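Local coordinates for putative fusidic acid resistance protein (Staphylococcus aureus, PDB 2YB5), which confers resistance to the antibiotic fusidic acid, probably by binding elongation factor G and helping to clear it from the ribosome, at residues A[10-15]-A[79-84]; A[100-105]-A[128-133]; A[165-170]-A[187-192]. One frame throughout, in Å; residues are numbered along the deposited sequence.

Contact 1 (A[10-15]-A[79-84]); sequences YKFVKV and ELKVYI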
# COMPACT_ATOMS: atom_id res chain seq x y z
N TYR A 10 -0.74 -3.93 -2.89
CA TYR A 10 -1.31 -2.67 -3.40
C TYR A 10 -2.53 -2.87 -4.33
O TYR A 10 -3.45 -2.07 -4.33
CB TYR A 10 -0.25 -1.77 -4.04
CG TYR A 10 0.41 -2.31 -5.28
CD1 TYR A 10 -0.14 -2.08 -6.54
CD2 TYR A 10 1.61 -3.00 -5.21
CE1 TYR A 10 0.47 -2.55 -7.70
CE2 TYR A 10 2.23 -3.48 -6.35
CZ TYR A 10 1.66 -3.25 -7.59
OH TYR A 10 2.29 -3.72 -8.71
N LYS A 11 -2.54 -3.96 -5.10
CA LYS A 11 -3.71 -4.30 -5.93
C LYS A 11 -4.91 -4.68 -5.07
O LYS A 11 -6.05 -4.37 -5.44
CB LYS A 11 -3.41 -5.44 -6.92
CG LYS A 11 -2.47 -5.04 -8.05
CD LYS A 11 -3.19 -4.21 -9.11
CE LYS A 11 -2.26 -3.76 -10.25
NZ LYS A 11 -3.04 -3.09 -11.36
N PHE A 12 -4.66 -5.33 -3.94
CA PHE A 12 -5.74 -5.65 -3.01
C PHE A 12 -6.34 -4.38 -2.40
O PHE A 12 -7.55 -4.31 -2.16
CB PHE A 12 -5.26 -6.60 -1.91
CG PHE A 12 -6.34 -6.94 -0.91
CD1 PHE A 12 -7.22 -7.98 -1.15
CD2 PHE A 12 -6.49 -6.19 0.25
CE1 PHE A 12 -8.22 -8.29 -0.23
CE2 PHE A 12 -7.50 -6.49 1.16
CZ PHE A 12 -8.36 -7.54 0.92
N VAL A 13 -5.50 -3.39 -2.13
CA VAL A 13 -5.97 -2.12 -1.60
C VAL A 13 -6.87 -1.45 -2.62
O VAL A 13 -7.94 -0.93 -2.28
CB VAL A 13 -4.81 -1.21 -1.18
CG1 VAL A 13 -5.32 0.15 -0.74
CG2 VAL A 13 -4.02 -1.88 -0.06
N LYS A 14 -6.47 -1.52 -3.89
CA LYS A 14 -7.29 -0.98 -4.98
C LYS A 14 -8.63 -1.74 -5.09
O LYS A 14 -9.68 -1.10 -5.13
CB LYS A 14 -6.53 -1.01 -6.32
CG LYS A 14 -7.26 -0.39 -7.49
CD LYS A 14 -7.33 1.12 -7.39
CE LYS A 14 -8.13 1.69 -8.54
NZ LYS A 14 -8.18 3.18 -8.54
N VAL A 15 -8.60 -3.08 -5.11
CA VAL A 15 -9.83 -3.88 -5.14
C VAL A 15 -10.81 -3.43 -4.04
O VAL A 15 -12.00 -3.24 -4.29
CB VAL A 15 -9.58 -5.41 -5.01
CG1 VAL A 15 -10.88 -6.16 -4.79
CG2 VAL A 15 -8.88 -5.98 -6.26
N GLU A 79 -11.88 -13.30 2.50
CA GLU A 79 -11.73 -14.56 1.78
C GLU A 79 -10.77 -14.42 0.60
O GLU A 79 -10.15 -15.40 0.18
CB GLU A 79 -13.09 -15.07 1.28
CG GLU A 79 -13.96 -15.67 2.37
CD GLU A 79 -15.30 -16.17 1.84
OE1 GLU A 79 -15.95 -15.45 1.05
OE2 GLU A 79 -15.70 -17.28 2.22
N LEU A 80 -10.67 -13.20 0.05
CA LEU A 80 -9.71 -12.90 -1.01
C LEU A 80 -8.27 -12.81 -0.48
O LEU A 80 -7.33 -13.05 -1.23
CB LEU A 80 -10.06 -11.59 -1.73
CG LEU A 80 -11.31 -11.58 -2.62
CD1 LEU A 80 -11.55 -10.17 -3.13
CD2 LEU A 80 -11.15 -12.55 -3.77
N LYS A 81 -8.10 -12.47 0.80
CA LYS A 81 -6.75 -12.28 1.37
C LYS A 81 -5.82 -13.45 1.10
O LYS A 81 -4.59 -13.29 1.09
CB LYS A 81 -6.80 -11.98 2.88
CG LYS A 81 -7.25 -10.55 3.18
CD LYS A 81 -7.16 -10.21 4.67
CE LYS A 81 -7.70 -8.81 4.93
NZ LYS A 81 -7.58 -8.38 6.35
N VAL A 82 -6.41 -14.62 0.86
CA VAL A 82 -5.67 -15.83 0.54
C VAL A 82 -4.90 -15.71 -0.78
O VAL A 82 -3.87 -16.34 -0.95
CB VAL A 82 -6.62 -17.07 0.46
CG1 VAL A 82 -7.37 -17.25 1.78
CG2 VAL A 82 -7.60 -16.93 -0.70
N TYR A 83 -5.41 -14.88 -1.70
CA TYR A 83 -4.75 -14.68 -3.00
C TYR A 83 -3.67 -13.59 -2.99
O TYR A 83 -3.11 -13.28 -4.04
CB TYR A 83 -5.79 -14.37 -4.10
CG TYR A 83 -6.84 -15.45 -4.35
CD1 TYR A 83 -6.54 -16.81 -4.19
CD2 TYR A 83 -8.12 -15.12 -4.78
CE1 TYR A 83 -7.49 -17.79 -4.44
CE2 TYR A 83 -9.08 -16.10 -5.02
CZ TYR A 83 -8.76 -17.43 -4.85
OH TYR A 83 -9.71 -18.41 -5.09
N ILE A 84 -3.38 -13.00 -1.82
CA ILE A 84 -2.40 -11.92 -1.73
C ILE A 84 -0.97 -12.46 -1.64
O ILE A 84 -0.66 -13.24 -0.74
CB ILE A 84 -2.62 -11.03 -0.48
CG1 ILE A 84 -4.01 -10.38 -0.50
CG2 ILE A 84 -1.55 -9.95 -0.39
CD1 ILE A 84 -4.33 -9.58 0.77

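Contact 2 (A[100-105]-A[128-133]); sequences RKVKKL and SNRKYI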
# COMPACT_ATOMS: atom_id res chain seq x y z
N ARG A 100 24.48 -0.77 3.97
CA ARG A 100 25.90 -1.10 4.23
C ARG A 100 26.67 -0.01 4.99
O ARG A 100 27.54 -0.32 5.80
CB ARG A 100 26.59 -1.38 2.88
CG ARG A 100 28.10 -1.62 2.92
CD ARG A 100 28.45 -3.00 3.43
NE ARG A 100 28.06 -4.03 2.47
CZ ARG A 100 28.80 -4.45 1.45
NH1 ARG A 100 30.01 -3.94 1.21
NH2 ARG A 100 28.32 -5.40 0.64
N LYS A 101 26.37 1.25 4.70
CA LYS A 101 27.10 2.37 5.32
C LYS A 101 26.64 2.68 6.75
O LYS A 101 27.31 3.45 7.46
CB LYS A 101 26.99 3.63 4.47
CG LYS A 101 27.72 3.55 3.13
CD LYS A 101 27.56 4.85 2.37
CE LYS A 101 28.19 4.80 0.99
NZ LYS A 101 28.02 6.11 0.26
N VAL A 102 25.51 2.11 7.17
CA VAL A 102 24.97 2.35 8.51
C VAL A 102 25.60 1.36 9.47
O VAL A 102 25.39 0.15 9.36
CB VAL A 102 23.43 2.23 8.52
CG1 VAL A 102 22.87 2.38 9.93
CG2 VAL A 102 22.82 3.26 7.58
N LYS A 103 26.40 1.86 10.41
CA LYS A 103 27.10 1.01 11.36
C LYS A 103 26.16 0.43 12.42
O LYS A 103 26.32 -0.72 12.86
CB LYS A 103 28.24 1.78 12.04
N LYS A 104 25.17 1.22 12.83
CA LYS A 104 24.24 0.83 13.89
C LYS A 104 22.83 0.82 13.31
O LYS A 104 22.17 1.86 13.26
CB LYS A 104 24.34 1.83 15.06
CG LYS A 104 25.64 1.68 15.87
CD LYS A 104 25.95 2.89 16.76
CE LYS A 104 27.25 2.64 17.55
NZ LYS A 104 27.64 3.78 18.44
N LEU A 105 22.38 -0.35 12.85
CA LEU A 105 21.09 -0.46 12.14
C LEU A 105 20.00 -1.05 13.03
O LEU A 105 20.00 -2.24 13.31
CB LEU A 105 21.23 -1.31 10.86
CG LEU A 105 19.93 -1.49 10.05
CD1 LEU A 105 19.50 -0.18 9.41
CD2 LEU A 105 20.07 -2.58 8.98
N SER A 128 17.65 8.23 16.38
CA SER A 128 18.36 9.04 15.38
C SER A 128 17.39 9.82 14.49
O SER A 128 17.78 10.41 13.48
CB SER A 128 19.29 8.16 14.54
OG SER A 128 18.82 6.83 14.45
N ASN A 129 16.12 9.85 14.91
CA ASN A 129 15.06 10.51 14.16
C ASN A 129 15.07 10.13 12.68
O ASN A 129 15.05 10.97 11.79
CB ASN A 129 15.14 12.01 14.39
CG ASN A 129 14.73 12.39 15.80
OD1 ASN A 129 13.54 12.31 16.15
ND2 ASN A 129 15.69 12.76 16.64
N ARG A 130 15.09 8.83 12.44
CA ARG A 130 15.26 8.29 11.10
C ARG A 130 14.06 7.42 10.74
O ARG A 130 13.42 6.84 11.61
CB ARG A 130 16.55 7.48 11.09
CG ARG A 130 17.01 7.01 9.72
CD ARG A 130 18.40 6.37 9.81
NE ARG A 130 19.45 7.37 10.03
CZ ARG A 130 20.75 7.10 10.08
NH1 ARG A 130 21.20 5.86 9.91
NH2 ARG A 130 21.62 8.08 10.27
N LYS A 131 13.76 7.35 9.44
CA LYS A 131 12.89 6.30 8.91
C LYS A 131 13.66 5.56 7.83
O LYS A 131 14.37 6.18 7.03
CB LYS A 131 11.57 6.86 8.32
CG LYS A 131 10.64 5.78 7.71
CD LYS A 131 9.47 6.34 6.93
CE LYS A 131 8.40 7.03 7.79
NZ LYS A 131 7.74 6.07 8.72
N TYR A 132 13.52 4.24 7.85
CA TYR A 132 14.06 3.36 6.84
C TYR A 132 12.90 2.83 6.01
O TYR A 132 11.84 2.53 6.56
CB TYR A 132 14.74 2.16 7.51
CG TYR A 132 15.99 2.49 8.27
CD1 TYR A 132 17.21 2.51 7.62
CD2 TYR A 132 15.96 2.77 9.63
CE1 TYR A 132 18.36 2.79 8.29
CE2 TYR A 132 17.11 3.05 10.32
CZ TYR A 132 18.31 3.06 9.64
OH TYR A 132 19.48 3.34 10.29
N ILE A 133 13.11 2.70 4.70
CA ILE A 133 12.09 2.19 3.79
C ILE A 133 12.71 1.14 2.89
O ILE A 133 13.67 1.42 2.21
CB ILE A 133 11.46 3.32 2.95
CG1 ILE A 133 10.51 4.17 3.82
CG2 ILE A 133 10.71 2.76 1.73
CD1 ILE A 133 10.29 5.61 3.30
O HOH W 1 19.54 2.56 13.06

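Contact 3 (A[165-170]-A[187-192]); sequences SDTSLF and GDYICY. With ZN (zinc ion), chain C.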
# COMPACT_ATOMS: atom_id res chain seq x y z
N SER A 165 -3.10 12.44 6.18
CA SER A 165 -2.67 11.67 7.36
C SER A 165 -1.82 12.52 8.29
O SER A 165 -1.58 13.70 8.02
CB SER A 165 -1.88 10.43 6.93
OG SER A 165 -0.52 10.74 6.68
N ASP A 166 -1.37 11.92 9.39
CA ASP A 166 -0.39 12.56 10.26
C ASP A 166 0.96 12.39 9.57
O ASP A 166 1.48 11.28 9.48
CB ASP A 166 -0.37 11.93 11.64
CG ASP A 166 -1.68 12.14 12.41
OD1 ASP A 166 -2.28 13.22 12.30
OD2 ASP A 166 -2.10 11.21 13.13
N THR A 167 1.50 13.50 9.05
CA THR A 167 2.68 13.46 8.20
C THR A 167 3.87 14.16 8.84
O THR A 167 3.72 14.94 9.77
CB THR A 167 2.40 14.13 6.83
OG1 THR A 167 2.36 15.55 6.99
CG2 THR A 167 1.07 13.64 6.24
N SER A 168 5.06 13.84 8.35
CA SER A 168 6.26 14.59 8.71
C SER A 168 7.16 14.65 7.50
O SER A 168 7.04 13.84 6.57
CB SER A 168 7.02 13.93 9.84
OG SER A 168 6.20 13.78 10.98
N LEU A 169 8.09 15.59 7.54
CA LEU A 169 8.99 15.82 6.43
C LEU A 169 10.08 14.76 6.47
O LEU A 169 10.84 14.67 7.44
CB LEU A 169 9.60 17.22 6.50
CG LEU A 169 10.55 17.60 5.37
CD1 LEU A 169 9.87 17.47 4.00
CD2 LEU A 169 11.08 19.03 5.59
N PHE A 170 10.15 13.97 5.40
CA PHE A 170 11.19 12.96 5.23
C PHE A 170 12.27 13.55 4.34
O PHE A 170 12.03 13.81 3.17
CB PHE A 170 10.59 11.70 4.60
CG PHE A 170 11.61 10.62 4.31
CD1 PHE A 170 12.36 10.64 3.14
CD2 PHE A 170 11.79 9.56 5.19
CE1 PHE A 170 13.29 9.62 2.86
CE2 PHE A 170 12.72 8.55 4.92
CZ PHE A 170 13.47 8.58 3.77
N GLY A 187 13.31 15.78 -0.30
CA GLY A 187 12.31 15.08 0.46
C GLY A 187 10.93 15.62 0.29
O GLY A 187 10.68 16.49 -0.54
N ASP A 188 10.02 15.06 1.08
CA ASP A 188 8.66 15.55 1.12
C ASP A 188 7.94 15.02 2.34
O ASP A 188 8.47 14.20 3.09
CB ASP A 188 7.91 15.17 -0.16
CG ASP A 188 6.95 16.26 -0.63
OD1 ASP A 188 6.49 17.06 0.22
OD2 ASP A 188 6.65 16.31 -1.84
N TYR A 189 6.73 15.52 2.55
CA TYR A 189 5.89 15.07 3.65
C TYR A 189 5.25 13.72 3.33
O TYR A 189 4.62 13.54 2.29
CB TYR A 189 4.82 16.13 3.99
CG TYR A 189 5.42 17.32 4.73
CD1 TYR A 189 6.01 18.38 4.04
CD2 TYR A 189 5.41 17.38 6.12
CE1 TYR A 189 6.56 19.47 4.72
CE2 TYR A 189 5.97 18.47 6.81
CZ TYR A 189 6.54 19.50 6.10
OH TYR A 189 7.09 20.57 6.77
N ILE A 190 5.42 12.77 4.26
CA ILE A 190 4.84 11.44 4.15
C ILE A 190 4.25 10.99 5.49
O ILE A 190 4.51 11.60 6.54
CB ILE A 190 5.89 10.40 3.70
CG1 ILE A 190 7.03 10.29 4.73
CG2 ILE A 190 6.43 10.73 2.31
CD1 ILE A 190 8.10 9.23 4.39
N CYS A 191 3.48 9.91 5.45
CA CYS A 191 2.87 9.34 6.64
C CYS A 191 3.97 9.03 7.65
O CYS A 191 4.95 8.36 7.32
CB CYS A 191 2.10 8.06 6.30
SG CYS A 191 0.62 8.22 5.17
N TYR A 192 3.83 9.53 8.87
CA TYR A 192 4.76 9.18 9.93
C TYR A 192 4.77 7.67 10.16
O TYR A 192 5.82 7.06 10.33
CB TYR A 192 4.38 9.87 11.23
CG TYR A 192 5.46 9.73 12.26
CD1 TYR A 192 6.64 10.46 12.15
CD2 TYR A 192 5.34 8.84 13.33
CE1 TYR A 192 7.66 10.32 13.07
CE2 TYR A 192 6.35 8.70 14.26
CZ TYR A 192 7.52 9.44 14.12
OH TYR A 192 8.54 9.35 15.03
ZN ZN C . 1.09 7.68 3.17

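Contact 1 (A[10-15]-A[79-84])
Phe-12 of helix 9-27 reaches over to Leu-80 at the end of helix 70-80 and to Lys-81 and Ile-84 just beyond it, and its side chain carries most of the contact. CB points toward the other segment and already lies 4.1 Å from Ile-84 CD1; chi1 of 179° sets CG anti to the backbone N. The near part of the ring is covered on one face by the Ile-84 methyl: CD1 stands 3.7 Å from Phe-12 CG and 3.8 Å from Phe-12 CD1, a CH-pi contact offset toward the rim, with the two side chains crossing at about a right angle. Farther out, CE1 meets Leu-80 CB at the ring edge, 4.1 Å away, and at the tip CZ touches the aliphatic CG of Lys-81 at 3.9 Å. Farther along the helix, Val-15 CG1 lies 4.4 Å from Leu-80 CD1, a looser apolar contact beside Ile-45, Ile-48 and Phe-49 of helix 35-50. The chain after Leu-80 tightens into a 3-10 turn at 81-83, and Ile-84 follows it. This is helix-to-helix apolar packing in the helical N-terminal region, which falls in the elongation factor G-binding family.

Contact 2 (A[100-105]-A[128-133])
Leu-105 and Val-102, from the loop after helix 92-98, close on Tyr-132 and Arg-130 of strand 130-136. The apolar contact is made by Leu-105, whose CD1 sits over one face of the Tyr-132 ring, tight at 3.4 Å from CE1 and 3.5 Å from CZ. The Val-102 methyls meet polar tips in van der Waals contact, tip to tip: CG1 is 3.5 Å from Tyr-132 OH, and CG2 is 3.8 Å from Arg-130 NH1. Polar links converge on the phenol oxygen. Arg-130 NH1 donates to Tyr-132 OH over 3.1 Å (N-H...O angle 154°), with the oxygen tilted 16° from the guanidinium plane; chi3 of -73° bends the arginine chain and places NE. A water bridges the two segments, accepting from Tyr-132 OH at 2.9 Å and donating to Lys-104 O at 2.7 Å. The hydroxyl thus both donates and accepts, which should fix its rotation. The loop packs against Tyr-132 in an aromatic cluster that Trp-123 and Tyr-146 of the sheet and Phe-99, edge-to-face, complete. In this antiparallel sheet of the treble-clef zinc-finger family region, strand 130-136 is entered through a G1 beta bulge in which Asn-129 and Arg-130 both face Asp-125.

Contact 3 (A[165-170]-A[187-192])
Asp-166 O is met by the amide of Tyr-192 in a nearly straight hydrogen bond (N to O 3.0 Å, N-H...O angle 176°) lying in the carbonyl plane, and Ser-165 OG adds a weak bond to the same oxygen. From here strands 167-172 and 186-191 run antiparallel. Ser-168 and Ile-190 form a hydrogen-bonded pair, as do Phe-170 and Asp-188, each exchanging two backbone bonds. Thr-167/Cys-191 and Leu-169/Tyr-189 are the non-hydrogen-bonded pairs.

On one face, Leu-169 CB lies over the Tyr-189 ring in a CH-pi contact, 4.0 Å from its centroid, while Leu-169 CD1 reaches Asp-188 C at 3.5 Å. On the other face, Ile-190 CD1 packs 3.5 Å from Phe-170 CB. Ile-190 CG1 lies between the backbone N and the carbonyl carbon (chi1 62°), and CD1 continues extended from it to reach Phe-170. Ser-168 OG approaches Tyr-192 CD1 at 3.5 Å, but hydrogen-bonds to Ser-150 O.

Where the strand ends, Cys-191 SG binds the zinc ion at 2.1 Å, the site being completed by Cys-158, Cys-161 and Cys-197. This four-cysteine site is consistent with the treble-clef zinc-finger family. Ser-165 OG comes within 3.2 Å of the same sulfur, placing a hydroxyl in the second shell of the metal.

The pair forms one end of the five-stranded antiparallel sheet: strand 186-191 is outermost, strand 142-149 adjoins strand 167-172 on its other side, and helix 204-214 covers Phe-170 and Ile-190 through Phe-210.

Along the chain the three contacts follow in series. Contact 1 belongs to the N-terminal helical region and lies across the chain's centre from the others; its centre is about 31 Å from that of contact 2 and 26 Å from that of contact 3, without touching either. Contacts 2 and 3 have centres about 18 Å apart. Contact 2 reaches the five-stranded antiparallel sheet through strand 130-136, contact 3 through strands 167-172 and 186-191. They meet through Lys-131, whose NZ hydrogen-bonds to Tyr-192 O just beyond the zinc ligand Cys-191, and whose backbone O packs against the Phe-170 ring. The helical region, in a family named for binding elongation factor G, and the zinc-bearing C-terminal region are thus separate parts of the chain.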